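Local coordinates for protein kinectin 1 (Kinesin receptor) (Legionella pneumophila, PDB 4MU6) that is of unknown function but is the Legionella effector LegC3, a membrane-associated coiled-coil protein probably acting on the host cell, here represented by its N-terminal domain, at residues A[34-39]-A[291-296]; A[208-213]-A[218-223]. One frame throughout, in Å; residues are numbered along the deposited sequence.

Contact 1. Residues A[34-39]-A[291-296]; sequences DLILSK and KYIKQH
Ile36 and Lys39 meet Ile293 where the ends of helices 29-38 and 280-294 pack together, a helix-helix contact in the small helical bundle at one end of this elongated, all-helical domain. The centre of the contact lies about 53 Å from the centre of the chain.

Apolar packing carries most of it. Ile293 presents its longer branch: CG1 rests against CG2 of Ile36 at 3.9 Å, the two side chains crossing at a slant. Beyond CG1, the terminal CD1 of Ile293 reaches the aliphatic stem of Lys39, lying 3.9 Å from Lys39 CG and equally far from its CD. One isoleucine thus bridges the last helical turn of 29-38 and the first residue beyond it. CG1 of Ile293 stands beside its own backbone N (chi1 -61°), and a further bend at chi2 (-66°) carries CD1 to the lysine. Ile36 and Ile293 are both buried. Leu286, Val289 and Ile290 of helix 280-294, with Leu264 and Leu267 of helix 227-273, also touch Ile36.

Polar interactions act on the helix end rather than across the interface, which has no direct hydrogen bond. Lys39 leaves the helix with positive phi, and its N makes a weak bond to Ile36 O. That carbonyl also accepts a hydrogen bond from Tyr260 OH, whose side chain touches both Lys39 and Ile293 and so joins a third helix to the pair. Just before Lys39, Ser38 OG turns back on its own helix to bond Leu35 O at 2.8 Å.

The lysine then runs past Ile293 in the opposite sense, bends at chi3 (61°), and makes a cation-pi interaction with Phe299. Its NZ finishes obliquely to the poorly ordered His296 ring, 4.3 Å from His296 CD2.

Contact 2. Residues A[208-213]-A[218-223]; sequences AQARIG and GEDILS
A turn at the C-terminal end of the long helix 158-217 brings the chain back along that helix's last turns, so that Ala210 faces Asp220 and Ser223 in the connection to helix 227-273, and Gly213 lies beside Gly218 and Glu219. Gly218 is the first residue beyond the helix and takes up positive phi (90°), a backbone conformation that glycine readily adopts. Before it, Gly213 O is hydrogen-bonded by the hydroxyls of Ser216 and Thr217, and Thr217 OG1 also pairs with Glu219 N across the turn.

The closest approach is that of a methyl group. Ala210 CB points at the returning chain and lies 3.3 Å from Ser223 O and 3.5 Å from Ser223 CB, a close packing of the methyl on both backbone and side chain. The Ala210 and Ser223 CA atoms are 5.6 Å apart. Asp220 OD2 sits farther off, 3.8 Å from the same Ala210 methyl.

No direct hydrogen bond links the segments; a water molecule does so instead. It donates to Ala210 O at 3.2 Å and to Asp220 OD2 at 2.7 Å, tying a helix carbonyl to the carboxylate. The other carboxylate oxygen, OD1, accepts the Ser223 hydroxyl through its syn lone pair, with OG and OD1 2.6 Å apart. Gripped at both oxygens, the group should be restrained in its rotation. With CG opposite the backbone N (chi1 -174°), the carboxylate of Asp220 lies within reach of both the water and Ser223 OG.

Arg211, on another side of the helix, forms a salt bridge with Asp80 of helix 43-105, while Ile221 touches Glu69 and Leu233. The whole is typical of a reversal between two helices in which a glycine with positive phi ends the first.

In the fold
From the N terminus, the chain enters contact 1 on helix 29-38, leaves the bundle along the long helix 43-105, and continues through helix 108-127 and an unmodelled stretch into helix 158-217. There contact 2 closes a short loop, with four residues between its segments, before helix 227-273 and then helix 280-294, whose end returns to close the much larger loop of contact 1. Contact 2 is therefore nested inside contact 1. The two do not touch: their centres are 58 Å apart and their nearest atoms about 40 Å. Contact 1 joins sequence-distant helices at one tip, whereas contact 2 fixes a local reversal near the middle of the elongated domain.

Contact 1. Residues A[34-39]-A[291-296]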
# COMPACT_ATOMS: atom_id res chain seq x y z
N ASP A 34 39.00 -30.18 19.99
CA ASP A 34 37.67 -30.67 19.65
C ASP A 34 37.10 -29.95 18.43
O ASP A 34 36.45 -30.55 17.57
CB ASP A 34 36.71 -30.58 20.85
CG ASP A 34 36.88 -31.74 21.82
OD1 ASP A 34 37.25 -32.84 21.37
OD2 ASP A 34 36.65 -31.55 23.04
N LEU A 35 37.36 -28.65 18.35
CA LEU A 35 36.87 -27.90 17.20
C LEU A 35 37.49 -28.43 15.91
O LEU A 35 36.79 -28.60 14.92
CB LEU A 35 37.08 -26.39 17.38
CG LEU A 35 36.23 -25.72 18.46
CD1 LEU A 35 36.68 -24.30 18.67
CD2 LEU A 35 34.74 -25.74 18.12
N ILE A 36 38.79 -28.73 15.93
CA ILE A 36 39.44 -29.31 14.75
C ILE A 36 38.84 -30.67 14.40
O ILE A 36 38.49 -30.93 13.26
CB ILE A 36 40.94 -29.49 14.97
CG1 ILE A 36 41.58 -28.13 15.22
CG2 ILE A 36 41.56 -30.14 13.75
CD1 ILE A 36 42.98 -28.22 15.78
N LEU A 37 38.75 -31.53 15.40
CA LEU A 37 38.17 -32.86 15.25
C LEU A 37 36.73 -32.85 14.72
O LEU A 37 36.31 -33.79 14.04
CB LEU A 37 38.21 -33.59 16.58
CG LEU A 37 39.60 -34.08 16.96
CD1 LEU A 37 39.57 -34.76 18.31
CD2 LEU A 37 40.10 -35.03 15.88
N SER A 38 35.98 -31.80 15.01
CA SER A 38 34.56 -31.77 14.70
C SER A 38 34.24 -31.79 13.20
O SER A 38 33.16 -32.24 12.83
CB SER A 38 33.88 -30.56 15.35
OG SER A 38 34.15 -29.35 14.64
N LYS A 39 35.16 -31.31 12.36
CA LYS A 39 34.88 -31.09 10.94
C LYS A 39 33.48 -30.48 10.70
O LYS A 39 32.75 -30.90 9.80
CB LYS A 39 35.05 -32.38 10.14
CG LYS A 39 36.41 -33.02 10.34
CD LYS A 39 36.72 -34.01 9.24
CE LYS A 39 36.73 -33.33 7.90
NZ LYS A 39 36.77 -34.35 6.86
N LYS A 291 47.11 -31.74 10.69
CA LYS A 291 47.67 -32.44 9.54
C LYS A 291 46.93 -33.75 9.33
O LYS A 291 46.83 -34.24 8.20
CB LYS A 291 49.19 -32.66 9.70
CG LYS A 291 49.58 -33.90 10.45
CD LYS A 291 51.11 -33.93 10.66
CE LYS A 291 51.54 -32.74 11.52
NZ LYS A 291 53.03 -32.59 11.50
N TYR A 292 46.38 -34.31 10.40
CA TYR A 292 45.61 -35.55 10.29
C TYR A 292 44.33 -35.33 9.47
O TYR A 292 44.00 -36.14 8.59
CB TYR A 292 45.32 -36.11 11.68
CG TYR A 292 44.22 -37.14 11.77
CD1 TYR A 292 44.40 -38.43 11.29
CD2 TYR A 292 43.00 -36.84 12.38
CE1 TYR A 292 43.39 -39.39 11.40
CE2 TYR A 292 41.99 -37.78 12.49
CZ TYR A 292 42.18 -39.06 12.00
OH TYR A 292 41.16 -40.00 12.11
N ILE A 293 43.64 -34.22 9.73
CA ILE A 293 42.47 -33.84 8.94
C ILE A 293 42.88 -33.55 7.49
O ILE A 293 42.23 -34.00 6.54
CB ILE A 293 41.81 -32.56 9.50
CG1 ILE A 293 41.32 -32.79 10.94
CG2 ILE A 293 40.69 -32.09 8.58
CD1 ILE A 293 40.20 -33.80 11.08
N LYS A 294 43.96 -32.81 7.32
CA LYS A 294 44.38 -32.32 6.01
C LYS A 294 44.81 -33.43 5.04
O LYS A 294 44.61 -33.33 3.83
CB LYS A 294 45.51 -31.30 6.20
CG LYS A 294 45.47 -30.13 5.22
CD LYS A 294 46.63 -29.16 5.43
CE LYS A 294 46.74 -28.18 4.26
NZ LYS A 294 47.87 -27.23 4.41
N GLN A 295 45.40 -34.49 5.59
CA GLN A 295 45.93 -35.58 4.78
C GLN A 295 44.96 -36.76 4.75
O GLN A 295 45.28 -37.81 4.22
CB GLN A 295 47.28 -36.03 5.33
CG GLN A 295 48.30 -34.91 5.38
CD GLN A 295 49.57 -35.31 6.11
OE1 GLN A 295 49.53 -35.82 7.23
NE2 GLN A 295 50.71 -35.09 5.47
N HIS A 296 43.77 -36.55 5.31
CA HIS A 296 42.73 -37.58 5.40
C HIS A 296 42.46 -38.26 4.06
O HIS A 296 42.42 -37.59 3.02
CB HIS A 296 41.43 -36.92 5.90
CG HIS A 296 40.71 -37.70 6.96
ND1 HIS A 296 41.04 -39.00 7.29
CD2 HIS A 296 39.68 -37.36 7.76
CE1 HIS A 296 40.24 -39.42 8.25
NE2 HIS A 296 39.40 -38.44 8.56

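Contact 2. Residues A[208-213]-A[218-223]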
# COMPACT_ATOMS: atom_id res chain seq x y z
N ALA A 208 -7.18 10.74 5.58
CA ALA A 208 -6.43 11.90 5.98
C ALA A 208 -6.12 11.88 7.48
O ALA A 208 -5.07 12.34 7.92
CB ALA A 208 -7.17 13.17 5.60
N GLN A 209 -7.03 11.33 8.27
CA GLN A 209 -6.76 11.17 9.69
C GLN A 209 -5.60 10.18 9.89
O GLN A 209 -4.69 10.43 10.70
CB GLN A 209 -8.00 10.66 10.41
CG GLN A 209 -7.81 10.50 11.91
CD GLN A 209 -7.94 11.82 12.66
OE1 GLN A 209 -8.16 12.87 12.07
NE2 GLN A 209 -7.82 11.76 13.99
N ALA A 210 -5.64 9.08 9.14
CA ALA A 210 -4.60 8.06 9.25
C ALA A 210 -3.25 8.63 8.87
O ALA A 210 -2.22 8.23 9.43
CB ALA A 210 -4.92 6.85 8.36
N ARG A 211 -3.24 9.55 7.92
CA ARG A 211 -1.98 10.14 7.49
C ARG A 211 -1.30 10.91 8.61
O ARG A 211 -0.07 10.91 8.70
CB ARG A 211 -2.16 11.01 6.24
CG ARG A 211 -2.52 10.20 4.99
CD ARG A 211 -2.47 11.05 3.72
NE ARG A 211 -3.05 10.32 2.60
CZ ARG A 211 -4.30 10.44 2.18
NH1 ARG A 211 -5.15 11.28 2.76
NH2 ARG A 211 -4.72 9.71 1.17
N ILE A 212 -2.09 11.54 9.48
CA ILE A 212 -1.53 12.22 10.65
C ILE A 212 -0.74 11.25 11.52
O ILE A 212 0.34 11.55 11.96
CB ILE A 212 -2.64 12.87 11.52
CG1 ILE A 212 -3.38 13.97 10.74
CG2 ILE A 212 -2.05 13.39 12.81
CD1 ILE A 212 -2.51 15.18 10.42
N GLY A 213 -1.30 10.06 11.76
CA GLY A 213 -0.61 9.06 12.54
C GLY A 213 0.60 8.52 11.81
O GLY A 213 1.69 8.41 12.39
N GLY A 218 5.33 6.48 11.51
CA GLY A 218 5.70 5.54 10.47
C GLY A 218 4.82 4.30 10.46
O GLY A 218 4.96 3.46 9.59
N GLU A 219 3.91 4.18 11.42
CA GLU A 219 3.01 3.03 11.48
C GLU A 219 1.68 3.29 10.77
O GLU A 219 1.35 4.43 10.43
CB GLU A 219 2.72 2.64 12.94
CG GLU A 219 3.96 2.58 13.84
CD GLU A 219 4.91 1.44 13.48
OE1 GLU A 219 4.51 0.48 12.78
OE2 GLU A 219 6.08 1.51 13.92
N ASP A 220 0.91 2.22 10.56
CA ASP A 220 -0.46 2.31 10.05
C ASP A 220 -0.51 2.91 8.65
O ASP A 220 -1.36 3.75 8.36
CB ASP A 220 -1.37 3.08 11.03
CG ASP A 220 -2.86 3.08 10.60
OD1 ASP A 220 -3.40 2.01 10.26
OD2 ASP A 220 -3.48 4.17 10.59
N ILE A 221 0.41 2.50 7.78
CA ILE A 221 0.31 2.89 6.38
C ILE A 221 -1.04 2.46 5.81
O ILE A 221 -1.64 3.19 5.02
CB ILE A 221 1.45 2.30 5.50
CG1 ILE A 221 1.23 2.64 4.02
CG2 ILE A 221 1.52 0.79 5.65
CD1 ILE A 221 1.30 4.14 3.66
N LEU A 222 -1.52 1.29 6.22
CA LEU A 222 -2.68 0.69 5.53
C LEU A 222 -3.95 1.52 5.65
O LEU A 222 -4.75 1.52 4.72
CB LEU A 222 -2.92 -0.76 5.97
CG LEU A 222 -1.77 -1.71 5.56
CD1 LEU A 222 -1.93 -3.09 6.19
CD2 LEU A 222 -1.71 -1.81 4.05
N SER A 223 -4.13 2.24 6.76
CA SER A 223 -5.35 3.04 6.94
C SER A 223 -5.32 4.31 6.09
O SER A 223 -6.31 5.02 5.99
CB SER A 223 -5.62 3.38 8.42
OG SER A 223 -5.73 2.21 9.22
O HOH W 1 -2.92 6.39 11.99